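Local coordinates for protein neutral ceramidase (PDB 2ZWS) that hydrolyses the N-acyl linkage of ceramides to give sphingosine and a free fatty acid, and also runs the reverse synthesis, using a zinc ion, at residues L194-S207 with F237-P251. Sequence-based numbering, arbitrary orientation.
Sequences LAGAISWFPVHSTS and FVAAFAQTNAGNLSP. With ZN (zinc ion), chain B; GOL (glycerol), chain M.
His204 meets the backbone of Leu249 twice: its N and its ring ND1 both donate to Leu249 O, from opposite faces of the carbonyl plane, ND1 at 2.8 Å with a bent N-H...O angle of 139°. This fixes the rotation of the imidazole and leaves NE2 to bind the zinc ion at 2.1 Å; His97, Glu411, Tyr448 and a water complete the site. Ser250, the nucleophile by similarity, follows Leu249 directly, so these two bonds tie a zinc ligand to the residue just before it. Pro251 CD lies 3.3 Å from Thr206 OG1, and a glycerol, probably from the crystallisation liquor, donates its O1 to Thr206 O and its O3 to Pro251 O. The Gln243 amide pairs with both polar backbone atoms of Val203. Its OE1 takes Val203 N on a lone pair in the amide plane, while NE2 gives a 2.8 Å bond to Val203 O from above that carbonyl's plane; the bend at chi2 (-76°) folds the amide back, and NE2 also reaches Thr96 O. Pro202 packs its CB against Ala246 CB (3.7 Å) and Leu249 CD1 (3.6 Å). These loops leave the ends of two adjacent parallel strands, 194-200 and 238-242, joined by a beta-alpha-beta crossover through helix 218-231. Five backbone bonds join them, Ala197 N to Val238 O first and Phe201 N to Ala242 O last, the straightest being Ser199 N to Ala240 O at 175°. On one face Trp200 CD1 packs on Ala242 CB at 3.5 Å; on the other, Ser199 OG lies by Phe241, and a water links it to Ala242 O. At the far end Phe237 lays its ring over Gly196 CA in a CH-pi contact, beside the classic bulge of Ala195 and Gly196 opposite Phe187.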
# COMPACT_ATOMS: atom_id res chain seq x y z
N LEU A 194 7.24 -23.08 7.12
CA LEU A 194 7.10 -21.74 6.57
C LEU A 194 6.47 -20.78 7.58
O LEU A 194 5.32 -20.95 7.97
CB LEU A 194 6.30 -21.79 5.27
CG LEU A 194 6.28 -20.47 4.48
CD1 LEU A 194 7.64 -20.08 3.93
CD2 LEU A 194 5.27 -20.52 3.34
N ALA A 195 7.22 -19.76 7.96
CA ALA A 195 6.76 -18.78 8.95
C ALA A 195 6.19 -17.49 8.34
O ALA A 195 5.41 -16.77 8.98
CB ALA A 195 7.90 -18.43 9.89
N GLY A 196 6.61 -17.17 7.12
CA GLY A 196 6.09 -15.98 6.45
C GLY A 196 6.69 -15.92 5.07
O GLY A 196 7.56 -16.75 4.71
N ALA A 197 6.27 -14.93 4.29
CA ALA A 197 6.72 -14.81 2.91
C ALA A 197 6.43 -13.43 2.37
O ALA A 197 5.46 -12.79 2.76
CB ALA A 197 6.04 -15.87 2.04
N ILE A 198 7.27 -13.02 1.43
CA ILE A 198 7.02 -11.80 0.64
C ILE A 198 6.93 -12.23 -0.83
O ILE A 198 7.85 -12.86 -1.35
CB ILE A 198 8.15 -10.75 0.79
CG1 ILE A 198 8.43 -10.41 2.28
CG2 ILE A 198 7.83 -9.50 -0.06
CD1 ILE A 198 9.81 -9.76 2.48
N SER A 199 5.80 -11.89 -1.46
CA SER A 199 5.59 -12.10 -2.91
C SER A 199 5.71 -10.76 -3.64
O SER A 199 5.12 -9.76 -3.21
CB SER A 199 4.19 -12.68 -3.16
OG SER A 199 3.73 -12.42 -4.48
N TRP A 200 6.48 -10.72 -4.74
CA TRP A 200 6.55 -9.51 -5.58
C TRP A 200 5.96 -9.84 -6.93
O TRP A 200 6.40 -10.78 -7.61
CB TRP A 200 7.99 -9.06 -5.81
CG TRP A 200 8.66 -8.45 -4.62
CD1 TRP A 200 8.66 -7.13 -4.28
CD2 TRP A 200 9.49 -9.12 -3.65
NE1 TRP A 200 9.41 -6.93 -3.14
CE2 TRP A 200 9.94 -8.13 -2.73
CE3 TRP A 200 9.90 -10.46 -3.47
CZ2 TRP A 200 10.78 -8.42 -1.65
CZ3 TRP A 200 10.74 -10.76 -2.36
CH2 TRP A 200 11.17 -9.73 -1.47
N PHE A 201 4.96 -9.07 -7.33
CA PHE A 201 4.29 -9.28 -8.62
C PHE A 201 3.57 -7.98 -8.99
O PHE A 201 2.89 -7.41 -8.14
CB PHE A 201 3.28 -10.43 -8.55
CG PHE A 201 2.46 -10.58 -9.79
CD1 PHE A 201 1.14 -10.16 -9.81
CD2 PHE A 201 3.00 -11.17 -10.94
CE1 PHE A 201 0.36 -10.27 -10.97
CE2 PHE A 201 2.23 -11.28 -12.13
CZ PHE A 201 0.91 -10.84 -12.14
N PRO A 202 3.73 -7.49 -10.24
CA PRO A 202 3.12 -6.19 -10.55
C PRO A 202 1.69 -6.28 -11.07
O PRO A 202 1.44 -6.92 -12.09
CB PRO A 202 4.04 -5.61 -11.64
CG PRO A 202 4.55 -6.88 -12.38
CD PRO A 202 4.52 -8.03 -11.37
N VAL A 203 0.77 -5.61 -10.38
CA VAL A 203 -0.60 -5.44 -10.85
C VAL A 203 -1.25 -4.35 -10.00
O VAL A 203 -1.15 -4.43 -8.78
CB VAL A 203 -1.42 -6.78 -10.81
CG1 VAL A 203 -1.55 -7.37 -9.37
CG2 VAL A 203 -2.80 -6.59 -11.49
N HIS A 204 -1.86 -3.35 -10.64
CA HIS A 204 -2.58 -2.33 -9.86
C HIS A 204 -3.59 -2.96 -8.90
O HIS A 204 -4.34 -3.86 -9.27
CB HIS A 204 -3.28 -1.30 -10.75
CG HIS A 204 -2.46 -0.08 -11.01
ND1 HIS A 204 -1.36 -0.08 -11.84
CD2 HIS A 204 -2.59 1.19 -10.54
CE1 HIS A 204 -0.83 1.13 -11.84
NE2 HIS A 204 -1.55 1.91 -11.05
N SER A 205 -3.59 -2.44 -7.68
CA SER A 205 -4.53 -2.89 -6.67
C SER A 205 -5.79 -2.01 -6.71
O SER A 205 -6.10 -1.23 -5.78
CB SER A 205 -3.86 -2.87 -5.28
OG SER A 205 -2.88 -3.90 -5.25
N THR A 206 -6.53 -2.19 -7.80
CA THR A 206 -7.64 -1.30 -8.15
C THR A 206 -8.89 -2.12 -8.44
O THR A 206 -9.79 -1.69 -9.15
CB THR A 206 -7.31 -0.49 -9.43
OG1 THR A 206 -6.85 -1.39 -10.45
CG2 THR A 206 -6.24 0.55 -9.17
N SER A 207 -8.95 -3.35 -7.91
CA SER A 207 -10.16 -4.15 -8.09
C SER A 207 -11.40 -3.49 -7.46
O SER A 207 -12.50 -3.64 -7.98
CB SER A 207 -9.97 -5.55 -7.52
OG SER A 207 -8.95 -6.23 -8.24
N PHE A 237 1.48 -16.22 11.06
CA PHE A 237 2.00 -16.14 9.71
C PHE A 237 1.88 -14.70 9.22
O PHE A 237 0.85 -14.04 9.45
CB PHE A 237 1.19 -17.04 8.79
CG PHE A 237 1.88 -17.34 7.52
CD1 PHE A 237 1.58 -16.65 6.33
CD2 PHE A 237 2.87 -18.32 7.49
CE1 PHE A 237 2.27 -16.94 5.15
CE2 PHE A 237 3.53 -18.62 6.32
CZ PHE A 237 3.23 -17.94 5.14
N VAL A 238 2.94 -14.23 8.54
CA VAL A 238 2.87 -12.93 7.87
C VAL A 238 3.20 -13.11 6.41
O VAL A 238 4.29 -13.59 6.05
CB VAL A 238 3.80 -11.89 8.52
CG1 VAL A 238 3.69 -10.52 7.80
CG2 VAL A 238 3.48 -11.75 10.03
N ALA A 239 2.25 -12.73 5.57
CA ALA A 239 2.40 -12.79 4.10
C ALA A 239 2.22 -11.40 3.53
O ALA A 239 1.15 -10.81 3.65
CB ALA A 239 1.36 -13.69 3.49
N ALA A 240 3.27 -10.88 2.91
CA ALA A 240 3.20 -9.59 2.19
C ALA A 240 3.09 -9.85 0.68
O ALA A 240 3.84 -10.64 0.13
CB ALA A 240 4.42 -8.71 2.50
N PHE A 241 2.18 -9.14 0.02
CA PHE A 241 2.12 -9.10 -1.43
C PHE A 241 2.53 -7.71 -1.86
O PHE A 241 1.77 -6.73 -1.66
CB PHE A 241 0.73 -9.51 -1.92
CG PHE A 241 0.53 -10.98 -1.86
CD1 PHE A 241 0.25 -11.57 -0.63
CD2 PHE A 241 0.68 -11.79 -2.99
CE1 PHE A 241 0.11 -12.97 -0.51
CE2 PHE A 241 0.53 -13.19 -2.88
CZ PHE A 241 0.27 -13.76 -1.64
N ALA A 242 3.75 -7.63 -2.40
CA ALA A 242 4.39 -6.38 -2.82
C ALA A 242 4.34 -6.19 -4.34
O ALA A 242 4.07 -7.13 -5.11
CB ALA A 242 5.84 -6.36 -2.36
N GLN A 243 4.57 -4.95 -4.75
CA GLN A 243 4.61 -4.57 -6.18
C GLN A 243 6.01 -4.67 -6.79
O GLN A 243 7.00 -4.63 -6.07
CB GLN A 243 4.14 -3.12 -6.37
CG GLN A 243 2.69 -2.91 -6.01
CD GLN A 243 1.73 -3.44 -7.05
OE1 GLN A 243 2.13 -4.01 -8.10
NE2 GLN A 243 0.44 -3.21 -6.81
N THR A 244 6.08 -4.78 -8.12
CA THR A 244 7.33 -4.50 -8.84
C THR A 244 7.16 -3.27 -9.75
O THR A 244 7.07 -2.15 -9.25
CB THR A 244 7.91 -5.74 -9.58
OG1 THR A 244 7.00 -6.19 -10.59
CG2 THR A 244 8.17 -6.86 -8.61
N ASN A 245 7.11 -3.49 -11.06
CA ASN A 245 6.95 -2.42 -12.02
C ASN A 245 5.53 -2.53 -12.58
O ASN A 245 5.28 -3.21 -13.58
CB ASN A 245 8.03 -2.48 -13.13
CG ASN A 245 8.51 -3.91 -13.45
OD1 ASN A 245 9.70 -4.23 -13.29
ND2 ASN A 245 7.59 -4.77 -13.90
N ALA A 246 4.58 -1.86 -11.92
CA ALA A 246 3.14 -2.01 -12.22
C ALA A 246 2.51 -0.78 -12.87
O ALA A 246 1.28 -0.70 -13.00
CB ALA A 246 2.39 -2.36 -10.93
N GLY A 247 3.33 0.18 -13.30
CA GLY A 247 2.82 1.46 -13.76
C GLY A 247 1.76 1.35 -14.85
O GLY A 247 0.81 2.14 -14.90
N ASN A 248 1.94 0.38 -15.75
CA ASN A 248 1.00 0.24 -16.86
C ASN A 248 0.22 -1.07 -16.82
O ASN A 248 -0.27 -1.55 -17.84
CB ASN A 248 1.70 0.45 -18.25
CG ASN A 248 2.95 -0.44 -18.44
OD1 ASN A 248 3.38 -1.13 -17.51
ND2 ASN A 248 3.51 -0.44 -19.66
N LEU A 249 0.07 -1.64 -15.61
CA LEU A 249 -0.58 -2.94 -15.44
C LEU A 249 -1.82 -2.87 -14.54
O LEU A 249 -1.73 -2.45 -13.37
CB LEU A 249 0.40 -3.96 -14.86
CG LEU A 249 1.56 -4.41 -15.75
CD1 LEU A 249 2.56 -5.19 -14.91
CD2 LEU A 249 1.03 -5.32 -16.83
N SER A 250 -2.93 -3.34 -15.07
CA SER A 250 -4.22 -3.41 -14.38
C SER A 250 -4.58 -4.86 -14.06
O SER A 250 -4.08 -5.81 -14.70
CB SER A 250 -5.33 -2.91 -15.31
OG SER A 250 -5.19 -1.54 -15.58
N PRO A 251 -5.52 -5.06 -13.12
CA PRO A 251 -6.05 -6.42 -12.96
C PRO A 251 -6.66 -6.89 -14.29
O PRO A 251 -7.27 -6.10 -15.06
CB PRO A 251 -7.16 -6.26 -11.92
CG PRO A 251 -6.77 -5.00 -11.17
CD PRO A 251 -6.17 -4.09 -12.21
ZN ZN B . -0.97 3.74 -10.16
C1 GOL M . -9.28 -2.18 -12.31
O1 GOL M . -10.52 -1.74 -11.79
C2 GOL M . -9.43 -2.47 -13.80
O2 GOL M . -8.61 -1.58 -14.51
C3 GOL M . -8.95 -3.89 -14.09
O3 GOL M . -9.29 -4.31 -15.39
O HOH W 1 2.70 -9.77 -4.86
O HOH W 2 -5.91 -0.07 -13.07
O HOH W 3 -2.78 4.71 -9.68